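Local coordinates for pyridine nucleotide-disulphide oxidoreductase dimerisation region (Escherichia coli BL21, PDB 6KYY), which is an FAD-containing disulfide reductase induced by hypochlorous acid, binds copper(II) and probably helps the bacterium resist reactive chlorine stress, at the flavin-adenine dinucleotide site and the interface of chains A and B. Residues are numbered along the deposited sequence; one frame, centred on the assembly and turned at random. Chains: chain A/B, Pyridine nucleotide-disulphide oxidoreductase dimerisation region.

Contact 1: the flavin-adenine dinucleotide site. Residues chain A 16-19, 40-41, 45, 49, 54-55, 59, 105-106, 133-135, 176, 259, 299, 305-307, 310; chain B 433. With FAD (flavin-adenine dinucleotide), chain C.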
loop_
_atom_site.group_PDB
_atom_site.type_symbol
_atom_site.label_atom_id
_atom_site.label_comp_id
_atom_site.label_asym_id
_atom_site.label_seq_id
_atom_site.Cartn_x
_atom_site.Cartn_y
_atom_site.Cartn_z
ATOM N N ILE A 16 6.132 28.847 18.963
ATOM C CA ILE A 16 6.368 28.137 20.216
ATOM C C ILE A 16 6.028 26.669 19.981
ATOM O O ILE A 16 4.857 26.291 19.937
ATOM C CB ILE A 16 5.547 28.721 21.367
ATOM C CG1 ILE A 16 5.471 30.244 21.270
ATOM C CG2 ILE A 16 6.133 28.297 22.706
ATOM C CD1 ILE A 16 4.448 30.851 22.206
ATOM N N GLY A 17 7.056 25.837 19.833
ATOM C CA GLY A 17 6.844 24.404 19.780
ATOM C C GLY A 17 7.245 23.728 18.485
ATOM O O GLY A 17 6.686 24.012 17.422
ATOM N N PHE A 18 8.217 22.823 18.570
ATOM C CA PHE A 18 8.603 21.977 17.444
ATOM C C PHE A 18 7.458 21.016 17.153
ATOM O O PHE A 18 7.247 20.043 17.878
ATOM C CB PHE A 18 9.888 21.220 17.765
ATOM C CG PHE A 18 10.887 21.196 16.641
ATOM C CD1 PHE A 18 12.156 21.722 16.818
ATOM C CD2 PHE A 18 10.568 20.628 15.420
ATOM C CE1 PHE A 18 13.084 21.697 15.793
ATOM C CE2 PHE A 18 11.496 20.596 14.393
ATOM C CZ PHE A 18 12.753 21.134 14.579
ATOM N N GLY A 19 6.695 21.299 16.097
ATOM C CA GLY A 19 5.624 20.421 15.680
ATOM C C GLY A 19 5.531 20.395 14.169
ATOM O O GLY A 19 6.200 21.166 13.478
ATOM N N GLU A 40 11.864 25.545 21.540
ATOM C CA GLU A 40 11.617 24.145 21.858
ATOM C C GLU A 40 12.262 23.817 23.196
ATOM O O GLU A 40 13.442 24.110 23.406
ATOM C CB GLU A 40 12.162 23.225 20.758
ATOM C CG GLU A 40 11.897 21.745 20.987
ATOM C CD GLU A 40 10.457 21.457 21.369
ATOM O OE1 GLU A 40 10.240 20.642 22.289
ATOM O OE2 GLU A 40 9.543 22.043 20.751
ATOM N N GLN A 41 11.490 23.199 24.092
ATOM C CA GLN A 41 11.938 23.022 25.470
ATOM C C GLN A 41 12.890 21.844 25.640
ATOM O O GLN A 41 13.715 21.854 26.560
ATOM C CB GLN A 41 10.732 22.850 26.395
ATOM C CG GLN A 41 9.614 22.006 25.808
ATOM C CD GLN A 41 8.694 21.430 26.867
ATOM O OE1 GLN A 41 7.917 22.153 27.491
ATOM N NE2 GLN A 41 8.774 20.119 27.071
ATOM N N MET A 45 13.166 16.259 21.887
ATOM C CA MET A 45 11.911 16.458 21.173
ATOM C C MET A 45 12.106 17.240 19.878
ATOM O O MET A 45 11.140 17.801 19.351
ATOM C CB MET A 45 10.880 17.159 22.062
ATOM C CG MET A 45 10.496 16.377 23.310
ATOM S SD MET A 45 9.396 14.986 22.979
ATOM C CE MET A 45 8.061 15.801 22.110
ATOM N N THR A 49 6.357 15.789 18.682
ATOM C CA THR A 49 5.820 14.614 19.359
ATOM C C THR A 49 5.809 13.400 18.439
ATOM O O THR A 49 6.089 12.279 18.879
ATOM C CB THR A 49 4.411 14.907 19.872
ATOM O OG1 THR A 49 4.329 16.278 20.278
ATOM C CG2 THR A 49 4.079 14.014 21.056
ATOM N N GLY A 54 5.913 9.702 19.338
ATOM C CA GLY A 54 4.591 9.543 18.762
ATOM C C GLY A 54 4.471 8.465 17.707
ATOM O O GLY A 54 4.708 7.285 17.985
ATOM N N CYS A 55 4.088 8.861 16.490
ATOM C CA CYS A 55 3.871 7.884 15.429
ATOM C C CYS A 55 5.136 7.083 15.154
ATOM O O CYS A 55 5.131 5.850 15.231
ATOM C CB CYS A 55 3.402 8.580 14.150
ATOM S SG CYS A 55 2.425 10.074 14.400
ATOM N N LYS A 59 4.895 3.051 15.526
ATOM C CA LYS A 59 4.720 2.202 14.355
ATOM C C LYS A 59 6.021 1.572 13.872
ATOM O O LYS A 59 5.971 0.579 13.137
ATOM C CB LYS A 59 4.060 2.982 13.207
ATOM C CG LYS A 59 2.618 3.418 13.483
ATOM C CD LYS A 59 2.581 4.812 14.097
ATOM C CE LYS A 59 1.328 5.063 14.925
ATOM N NZ LYS A 59 1.215 4.153 16.103
ATOM N N GLN A 105 11.802 26.730 27.527
ATOM C CA GLN A 105 10.361 26.659 27.730
ATOM C C GLN A 105 9.813 28.079 27.823
ATOM O O GLN A 105 10.267 28.869 28.657
ATOM C CB GLN A 105 10.034 25.860 28.992
ATOM C CG GLN A 105 8.558 25.799 29.339
ATOM C CD GLN A 105 8.322 25.594 30.823
ATOM O OE1 GLN A 105 9.245 25.267 31.570
ATOM N NE2 GLN A 105 7.082 25.784 31.257
ATOM N N ALA A 106 8.838 28.396 26.975
ATOM C CA ALA A 106 8.388 29.766 26.777
ATOM C C ALA A 106 7.159 30.088 27.620
ATOM O O ALA A 106 6.322 29.224 27.894
ATOM C CB ALA A 106 8.082 30.025 25.300
ATOM N N ASN A 133 2.285 26.226 18.977
ATOM C CA ASN A 133 2.372 24.853 18.488
ATOM C C ASN A 133 2.887 23.944 19.599
ATOM O O ASN A 133 3.775 23.115 19.400
ATOM C CB ASN A 133 3.265 24.777 17.251
ATOM C CG ASN A 133 2.984 23.554 16.405
ATOM O OD1 ASN A 133 3.869 23.042 15.723
ATOM N ND2 ASN A 133 1.746 23.077 16.447
ATOM N N THR A 134 2.323 24.101 20.796
ATOM C CA THR A 134 2.776 23.344 21.955
ATOM C C THR A 134 2.186 21.940 22.020
ATOM O O THR A 134 2.615 21.147 22.866
ATOM C CB THR A 134 2.441 24.107 23.239
ATOM O OG1 THR A 134 1.053 24.464 23.239
ATOM C CG2 THR A 134 3.278 25.372 23.331
ATOM N N GLY A 135 1.221 21.617 21.160
ATOM C CA GLY A 135 0.659 20.283 21.090
ATOM C C GLY A 135 -0.222 19.894 22.259
ATOM O O GLY A 135 -0.990 20.712 22.772
ATOM N N ILE A 176 -5.234 4.504 20.692
ATOM C CA ILE A 176 -3.857 4.375 21.155
ATOM C C ILE A 176 -3.700 3.122 22.009
ATOM O O ILE A 176 -2.664 2.447 21.963
ATOM C CB ILE A 176 -3.432 5.644 21.919
ATOM C CG1 ILE A 176 -3.510 6.868 21.004
ATOM C CG2 ILE A 176 -2.028 5.493 22.485
ATOM C CD1 ILE A 176 -2.570 6.807 19.821
ATOM N N ARG A 259 -5.014 12.595 25.241
ATOM C CA ARG A 259 -4.231 13.797 25.508
ATOM C C ARG A 259 -5.091 15.034 25.299
ATOM O O ARG A 259 -5.951 15.062 24.412
ATOM C CB ARG A 259 -2.997 13.863 24.602
ATOM C CG ARG A 259 -2.087 12.650 24.703
ATOM C CD ARG A 259 -0.958 12.718 23.688
ATOM N NE ARG A 259 -1.448 13.018 22.346
ATOM C CZ ARG A 259 -0.732 13.632 21.410
ATOM N NH1 ARG A 259 -1.260 13.867 20.216
ATOM N NH2 ARG A 259 0.511 14.011 21.667
ATOM N N ASP A 299 -2.472 20.119 17.555
ATOM C CA ASP A 299 -3.300 19.569 18.625
ATOM C C ASP A 299 -3.759 20.644 19.600
ATOM O O ASP A 299 -4.802 20.490 20.246
ATOM C CB ASP A 299 -2.532 18.477 19.372
ATOM C CG ASP A 299 -2.214 17.282 18.496
ATOM O OD1 ASP A 299 -2.656 17.265 17.328
ATOM O OD2 ASP A 299 -1.520 16.360 18.974
ATOM N N GLN A 305 -6.307 15.033 16.614
ATOM C CA GLN A 305 -4.908 14.915 17.020
ATOM C C GLN A 305 -4.153 14.033 16.026
ATOM O O GLN A 305 -3.761 12.901 16.312
ATOM C CB GLN A 305 -4.815 14.366 18.439
ATOM C CG GLN A 305 -5.422 15.269 19.495
ATOM C CD GLN A 305 -4.936 14.935 20.889
ATOM O OE1 GLN A 305 -4.277 13.917 21.101
ATOM N NE2 GLN A 305 -5.260 15.791 21.850
ATOM N N PHE A 306 -3.947 14.589 14.836
ATOM C CA PHE A 306 -3.254 13.897 13.761
ATOM C C PHE A 306 -2.131 14.771 13.223
ATOM O O PHE A 306 -2.219 16.002 13.232
ATOM C CB PHE A 306 -4.213 13.520 12.624
ATOM C CG PHE A 306 -5.368 12.660 13.060
ATOM C CD1 PHE A 306 -5.177 11.609 13.943
ATOM C CD2 PHE A 306 -6.646 12.903 12.583
ATOM C CE1 PHE A 306 -6.238 10.819 14.345
ATOM C CE2 PHE A 306 -7.711 12.116 12.980
ATOM C CZ PHE A 306 -7.507 11.073 13.863
ATOM N N THR A 307 -1.071 14.115 12.748
ATOM C CA THR A 307 0.073 14.844 12.209
ATOM C C THR A 307 -0.272 15.510 10.881
ATOM O O THR A 307 0.198 16.618 10.596
ATOM C CB THR A 307 1.263 13.895 12.054
ATOM O OG1 THR A 307 1.723 13.497 13.351
ATOM C CG2 THR A 307 2.406 14.558 11.302
ATOM N N SER A 310 -2.272 18.771 11.411
ATOM C CA SER A 310 -1.395 19.871 11.797
ATOM C C SER A 310 -0.656 20.435 10.590
ATOM O O SER A 310 -0.488 21.653 10.470
ATOM C CB SER A 310 -0.405 19.405 12.865
ATOM O OG SER A 310 0.314 20.498 13.407
ATOM N N HIS B 433 -1.089 8.915 7.971
ATOM C CA HIS B 433 0.245 9.069 8.533
ATOM C C HIS B 433 0.417 8.119 9.710
ATOM O O HIS B 433 -0.485 8.040 10.559
ATOM C CB HIS B 433 0.478 10.511 8.986
ATOM C CG HIS B 433 1.851 10.775 9.521
ATOM N ND1 HIS B 433 2.950 10.935 8.706
ATOM C CD2 HIS B 433 2.300 10.926 10.790
ATOM C CE1 HIS B 433 4.018 11.167 9.448
ATOM N NE2 HIS B 433 3.650 11.167 10.716
HETATM P PA FAD C . 3.485 18.901 18.684
HETATM O O1A FAD C . 2.389 18.297 19.479
HETATM O O2A FAD C . 4.484 17.898 18.098
HETATM O O5B FAD C . 4.252 19.990 19.523
HETATM C C5B FAD C . 4.732 19.709 20.854
HETATM C C4B FAD C . 6.167 20.157 20.965
HETATM O O4B FAD C . 6.221 21.489 21.532
HETATM C C3B FAD C . 7.051 19.281 21.851
HETATM O O3B FAD C . 8.356 19.157 21.297
HETATM C C2B FAD C . 7.064 20.046 23.176
HETATM O O2B FAD C . 8.237 19.775 23.934
HETATM C C1B FAD C . 7.059 21.485 22.670
HETATM N N9A FAD C . 6.554 22.466 23.626
HETATM C C8A FAD C . 5.386 22.407 24.339
HETATM N N7A FAD C . 5.189 23.434 25.130
HETATM C C5A FAD C . 6.307 24.228 24.920
HETATM C C6A FAD C . 6.709 25.466 25.458
HETATM N N6A FAD C . 5.997 26.152 26.358
HETATM N N1A FAD C . 7.884 25.983 25.036
HETATM C C2A FAD C . 8.600 25.302 24.137
HETATM N N3A FAD C . 8.324 24.131 23.560
HETATM C C4A FAD C . 7.157 23.643 23.996
HETATM N N1 FAD C . -0.818 11.182 14.960
HETATM C C2 FAD C . -1.122 10.681 13.727
HETATM O O2 FAD C . -1.475 11.412 12.796
HETATM N N3 FAD C . -1.036 9.319 13.501
HETATM C C4 FAD C . -0.661 8.365 14.422
HETATM O O4 FAD C . -0.627 7.179 14.098
HETATM C C4X FAD C . -0.341 8.905 15.729
HETATM N N5 FAD C . 0.026 8.073 16.666
HETATM C C5X FAD C . 0.333 8.594 17.916
HETATM C C6 FAD C . 0.728 7.722 18.929
HETATM C C7 FAD C . 1.045 8.196 20.199
HETATM C C7M FAD C . 1.466 7.224 21.269
HETATM C C8 FAD C . 0.969 9.574 20.463
HETATM C C8M FAD C . 1.306 10.121 21.825
HETATM C C9 FAD C . 0.576 10.447 19.453
HETATM C C9A FAD C . 0.259 9.968 18.188
HETATM N N10 FAD C . -0.139 10.828 17.145
HETATM C C10 FAD C . -0.450 10.330 15.903
HETATM C "C1'" FAD C . -0.238 12.277 17.365
HETATM C "C2'" FAD C . 1.017 13.033 16.942
HETATM O "O2'" FAD C . 2.147 12.583 17.691
HETATM C "C3'" FAD C . 0.810 14.528 17.188
HETATM O "O3'" FAD C . -0.586 14.799 17.255
HETATM C "C4'" FAD C . 1.436 15.423 16.119
HETATM O "O4'" FAD C . 2.851 15.466 16.310
HETATM C "C5'" FAD C . 0.860 16.823 16.121
HETATM O "O5'" FAD C . 1.924 17.766 16.363
HETATM P P FAD C . 1.622 19.286 16.639
HETATM O O1P FAD C . 1.647 20.054 15.314
HETATM O O2P FAD C . 0.389 19.454 17.443
HETATM O O3P FAD C . 2.884 19.740 17.481
#
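The FAD cofactor lies extended and almost wholly buried in the pocket of a pyridine nucleotide-disulfide oxidoreductase. Its adenosine half follows the Rossmann glycine loop, where A:Gly17 and A:Gly19, lacking side chains, bring CA up to the ribose O4B and the bridging O3P. At the end of strand 36-40, A:Glu40 holds CG anti to its backbone N (chi1 -178°) and bends at chi2, turning its carboxylate to the ribose. A:Glu40 OE1 takes the 2'-hydroxyl FAD O2B on its syn lone pair at 2.7 Å and the 3'-hydroxyl O3B from above the carboxylate plane, while OE2 uses its anti lone pair for the N-H of A:Phe18, tying ribose recognition to the loop. Two aliphatic groups pack on the adenine: CG of A:Gln41 over the six-membered ring and the methyl CG2 of A:Thr134 over the five-membered ring. A:Ala106 N reads FAD N1A at 3.2 Å.

Along the phosphates, A:Thr49 grips O2A with both backbone N and OG1, as suits a residue opening helix 49-53, whose N-terminal end may help offset the negative charge. A:Asp299 N donates to O2P, and A:Asp299 OD2 accepts the ribityl hydroxyl FAD O3' on a syn lone pair at 2.5 Å. A:Arg259 NH1 meets O3' in the guanidinium plane and bridges to A:Asp299 OD2 at 2.8 Å; the same guanidinium lays one face over flavin C9.

A:Gly54 CA and A:Ile176 CD1 pack over the benzenoid ring. A:Cys55 SG lies 3.3 Å from FAD C10 and C4X, as expected of this family's charge-transfer cysteine; the disulfide with A:Cys50 is absent, and both cysteines bind copper(II) here. A:Thr307 N donates to FAD O2 at 2.7 Å, and the N-terminal end of helix 307-322 might stabilise negative charge on reduced flavin. From the other subunit, B:His433 O receives FAD N3 at 3.3 Å, above the carbonyl plane. The imidazole of B:His433, the likely catalytic proton acceptor, crosses A:Thr307 obliquely, with A:Thr307 CG2 over one face, toward the rim.

Contact 2: the interface of chains A and B. Residues chain A 308, 336-338, 407-408, 410-411, 414; chain B 412, 430-432, 434-437.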
loop_
_atom_site.group_PDB
_atom_site.type_symbol
_atom_site.label_atom_id
_atom_site.label_comp_id
_atom_site.label_asym_id
_atom_site.label_seq_id
_atom_site.Cartn_x
_atom_site.Cartn_y
_atom_site.Cartn_z
ATOM N N TYR A 308 -1.106 14.861 10.065
ATOM C CA TYR A 308 -1.469 15.442 8.776
ATOM C C TYR A 308 -2.391 16.645 8.936
ATOM O O TYR A 308 -2.317 17.588 8.139
ATOM C CB TYR A 308 -2.123 14.391 7.876
ATOM C CG TYR A 308 -2.965 13.357 8.595
ATOM C CD1 TYR A 308 -2.402 12.178 9.060
ATOM C CD2 TYR A 308 -4.326 13.550 8.788
ATOM C CE1 TYR A 308 -3.162 11.226 9.709
ATOM C CE2 TYR A 308 -5.098 12.601 9.432
ATOM C CZ TYR A 308 -4.509 11.441 9.892
ATOM O OH TYR A 308 -5.269 10.493 10.538
ATOM N N PRO A 336 -9.304 11.309 6.790
ATOM C CA PRO A 336 -9.161 9.892 7.124
ATOM C C PRO A 336 -8.224 9.679 8.305
ATOM O O PRO A 336 -7.438 10.550 8.683
ATOM C CB PRO A 336 -8.560 9.304 5.841
ATOM C CG PRO A 336 -7.706 10.418 5.313
ATOM C CD PRO A 336 -8.322 11.731 5.776
ATOM N N TYR A 337 -8.324 8.487 8.886
ATOM C CA TYR A 337 -7.446 8.105 9.980
ATOM C C TYR A 337 -7.237 6.599 9.940
ATOM O O TYR A 337 -7.934 5.870 9.230
ATOM C CB TYR A 337 -8.002 8.558 11.337
ATOM C CG TYR A 337 -9.340 7.959 11.712
ATOM C CD1 TYR A 337 -10.522 8.463 11.185
ATOM C CD2 TYR A 337 -9.422 6.901 12.609
ATOM C CE1 TYR A 337 -11.747 7.923 11.532
ATOM C CE2 TYR A 337 -10.642 6.354 12.962
ATOM C CZ TYR A 337 -11.800 6.869 12.420
ATOM O OH TYR A 337 -13.017 6.329 12.768
ATOM N N SER A 338 -6.254 6.141 10.711
ATOM C CA SER A 338 -5.897 4.733 10.756
ATOM C C SER A 338 -5.509 4.352 12.175
ATOM O O SER A 338 -4.914 5.152 12.902
ATOM C CB SER A 338 -4.745 4.418 9.792
ATOM O OG SER A 338 -5.164 4.535 8.444
ATOM N N HIS A 407 -4.054 1.445 5.453
ATOM C CA HIS A 407 -3.640 2.834 5.606
ATOM C C HIS A 407 -3.223 3.462 4.285
ATOM O O HIS A 407 -3.241 4.692 4.163
ATOM C CB HIS A 407 -2.492 2.924 6.609
ATOM C CG HIS A 407 -1.300 2.104 6.228
ATOM N ND1 HIS A 407 -1.336 0.728 6.156
ATOM C CD2 HIS A 407 -0.042 2.466 5.885
ATOM C CE1 HIS A 407 -0.150 0.277 5.790
ATOM N NE2 HIS A 407 0.653 1.311 5.618
ATOM N N GLU A 408 -2.849 2.651 3.297
ATOM C CA GLU A 408 -2.426 3.168 2.003
ATOM C C GLU A 408 -3.578 3.262 1.009
ATOM O O GLU A 408 -3.662 4.236 0.253
ATOM C CB GLU A 408 -1.312 2.291 1.425
ATOM C CG GLU A 408 -0.092 2.163 2.321
ATOM C CD GLU A 408 0.748 3.424 2.345
ATOM O OE1 GLU A 408 1.438 3.661 3.358
ATOM O OE2 GLU A 408 0.721 4.178 1.352
ATOM N N ILE A 410 -6.840 3.515 1.669
ATOM C CA ILE A 410 -7.921 4.411 2.061
ATOM C C ILE A 410 -7.723 5.804 1.477
ATOM O O ILE A 410 -8.697 6.547 1.308
ATOM C CB ILE A 410 -8.044 4.468 3.596
ATOM C CG1 ILE A 410 -9.384 5.081 4.011
ATOM C CG2 ILE A 410 -6.880 5.238 4.201
ATOM C CD1 ILE A 410 -10.501 4.073 4.142
ATOM N N ASN A 411 -6.480 6.173 1.153
ATOM C CA ASN A 411 -6.224 7.463 0.521
ATOM C C ASN A 411 -6.893 7.558 -0.844
ATOM O O ASN A 411 -7.197 8.660 -1.314
ATOM C CB ASN A 411 -4.716 7.688 0.391
ATOM C CG ASN A 411 -4.018 7.766 1.739
ATOM O OD1 ASN A 411 -4.459 8.479 2.642
ATOM N ND2 ASN A 411 -2.928 7.023 1.883
ATOM N N LYS A 414 -10.649 8.342 -0.141
ATOM C CA LYS A 414 -10.806 9.721 0.314
ATOM C C LYS A 414 -10.664 10.707 -0.839
ATOM O O LYS A 414 -11.394 11.704 -0.906
ATOM C CB LYS A 414 -9.787 10.030 1.410
ATOM C CG LYS A 414 -9.595 11.515 1.671
ATOM C CD LYS A 414 -8.172 11.837 2.104
ATOM C CE LYS A 414 -7.139 11.040 1.325
ATOM N NZ LYS A 414 -5.796 11.126 1.959
ATOM N N ILE B 412 -2.721 5.925 -6.860
ATOM C CA ILE B 412 -3.126 7.288 -6.526
ATOM C C ILE B 412 -2.670 8.256 -7.609
ATOM O O ILE B 412 -3.417 9.156 -8.013
ATOM C CB ILE B 412 -2.575 7.695 -5.147
ATOM C CG1 ILE B 412 -3.109 6.772 -4.053
ATOM C CG2 ILE B 412 -2.928 9.140 -4.837
ATOM C CD1 ILE B 412 -2.754 7.217 -2.652
ATOM N N ILE B 430 -4.673 15.569 2.250
ATOM C CA ILE B 430 -4.482 15.147 3.633
ATOM C C ILE B 430 -4.413 13.623 3.637
ATOM O O ILE B 430 -5.435 12.938 3.684
ATOM C CB ILE B 430 -5.594 15.671 4.541
ATOM C CG1 ILE B 430 -5.734 17.188 4.383
ATOM C CG2 ILE B 430 -5.314 15.300 5.986
ATOM C CD1 ILE B 430 -6.461 17.864 5.517
ATOM N N PHE B 431 -3.194 13.094 3.596
ATOM C CA PHE B 431 -2.961 11.660 3.534
ATOM C C PHE B 431 -2.846 11.066 4.934
ATOM O O PHE B 431 -2.626 11.770 5.922
ATOM C CB PHE B 431 -1.689 11.355 2.742
ATOM C CG PHE B 431 -1.840 11.511 1.256
ATOM C CD1 PHE B 431 -2.490 10.545 0.506
ATOM C CD2 PHE B 431 -1.322 12.620 0.607
ATOM C CE1 PHE B 431 -2.626 10.684 -0.862
ATOM C CE2 PHE B 431 -1.454 12.765 -0.762
ATOM C CZ PHE B 431 -2.109 11.796 -1.497
ATOM N N THR B 432 -2.988 9.744 5.003
ATOM C CA THR B 432 -2.798 9.030 6.255
ATOM C C THR B 432 -1.326 9.068 6.666
ATOM O O THR B 432 -0.426 9.234 5.839
ATOM C CB THR B 432 -3.280 7.585 6.128
ATOM O OG1 THR B 432 -2.959 7.087 4.824
ATOM C CG2 THR B 432 -4.786 7.510 6.334
ATOM N N PRO B 434 1.540 7.390 9.791
ATOM C CA PRO B 434 2.609 7.399 8.787
ATOM C C PRO B 434 2.274 6.520 7.587
ATOM O O PRO B 434 1.760 5.415 7.761
ATOM C CB PRO B 434 3.823 6.838 9.546
ATOM C CG PRO B 434 3.383 6.674 10.980
ATOM C CD PRO B 434 1.896 6.561 10.951
ATOM N N SER B 435 2.564 7.012 6.385
ATOM C CA SER B 435 2.270 6.289 5.159
ATOM C C SER B 435 3.375 6.544 4.147
ATOM O O SER B 435 4.235 7.410 4.330
ATOM C CB SER B 435 0.912 6.696 4.571
ATOM O OG SER B 435 1.062 7.709 3.591
ATOM N N MET B 436 3.354 5.756 3.076
ATOM C CA MET B 436 4.198 6.024 1.923
ATOM C C MET B 436 3.487 6.878 0.885
ATOM O O MET B 436 4.147 7.582 0.112
ATOM C CB MET B 436 4.659 4.709 1.292
ATOM C CG MET B 436 5.417 3.798 2.233
ATOM S SD MET B 436 6.968 4.535 2.765
ATOM C CE MET B 436 7.819 4.707 1.204
ATOM N N SER B 437 2.153 6.836 0.860
ATOM C CA SER B 437 1.400 7.691 -0.048
ATOM C C SER B 437 1.493 9.155 0.359
ATOM O O SER B 437 1.401 10.042 -0.497
ATOM C CB SER B 437 -0.062 7.247 -0.096
ATOM O OG SER B 437 -0.166 5.835 -0.165
#
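Helix 406-418 of chain A lines up polar side chains against the loop 430-437 of chain B, in part of a two-fold interface between copies of the protein. Hydrogen bonds dominate. A:Glu408, bent at chi2 (-74°), presents its carboxylate end-on to the turn: OE1 accepts B:Met436 N at 2.9 Å on its syn lone pair, while OE2 takes B:Ser437 N on its own syn lone pair and B:Ser437 OG nearly along the C-O axis. A carboxylate suits two successive backbone N-H groups. A:Asn411 uses both ends of its amide on B:Thr432: OD1 receives the backbone N at 3.1 Å in the carbonyl plane on a lone pair, and ND2 donates to OG1 at 2.9 Å. B:Thr432 OG1, in the crowded position between N and C (chi1 37°), in turn donates to A:His407 O. A:Lys414 NZ reaches B:Ile430 O and also A:Asn411 OD1, at 3.0 Å, helping to fix the amide's rotation.

Apolar packing surrounds this network. The A:Asn411 amide stands at 81° to the ring of B:Phe431, whose edge meets CB in plane. The side chains of B:Ile430 and A:Tyr308 cross at about a right angle, B:Ile430 CG2 touching A:Tyr308 CD2 at 3.4 Å, and the methyl CG2 of B:Thr432 lodges against A:Ile410 CG2 at 3.8 Å. The patch anchors the loop that carries the partner's catalytic histidine, so pairing of subunits probably helps shape each active site.

The centres of contact 1 and contact 2 lie about 19 Å apart, and stretches of both chains run through both contacts. In chain B, the loop holding B:His433 supplies that residue to contact 1 while its neighbours, B:Thr432 and B:Pro434 to B:Ser437, belong to contact 2; the peptide before B:Pro434 is cis. In chain A, helix 307-322 begins with A:Thr307 at the flavin and A:Tyr308 at the interface. Holding the loop in contact 2 probably also sets its position at the isoalloxazine. By the two-fold symmetry each subunit completes the other's flavin site, which suggests that the dimer is the working unit.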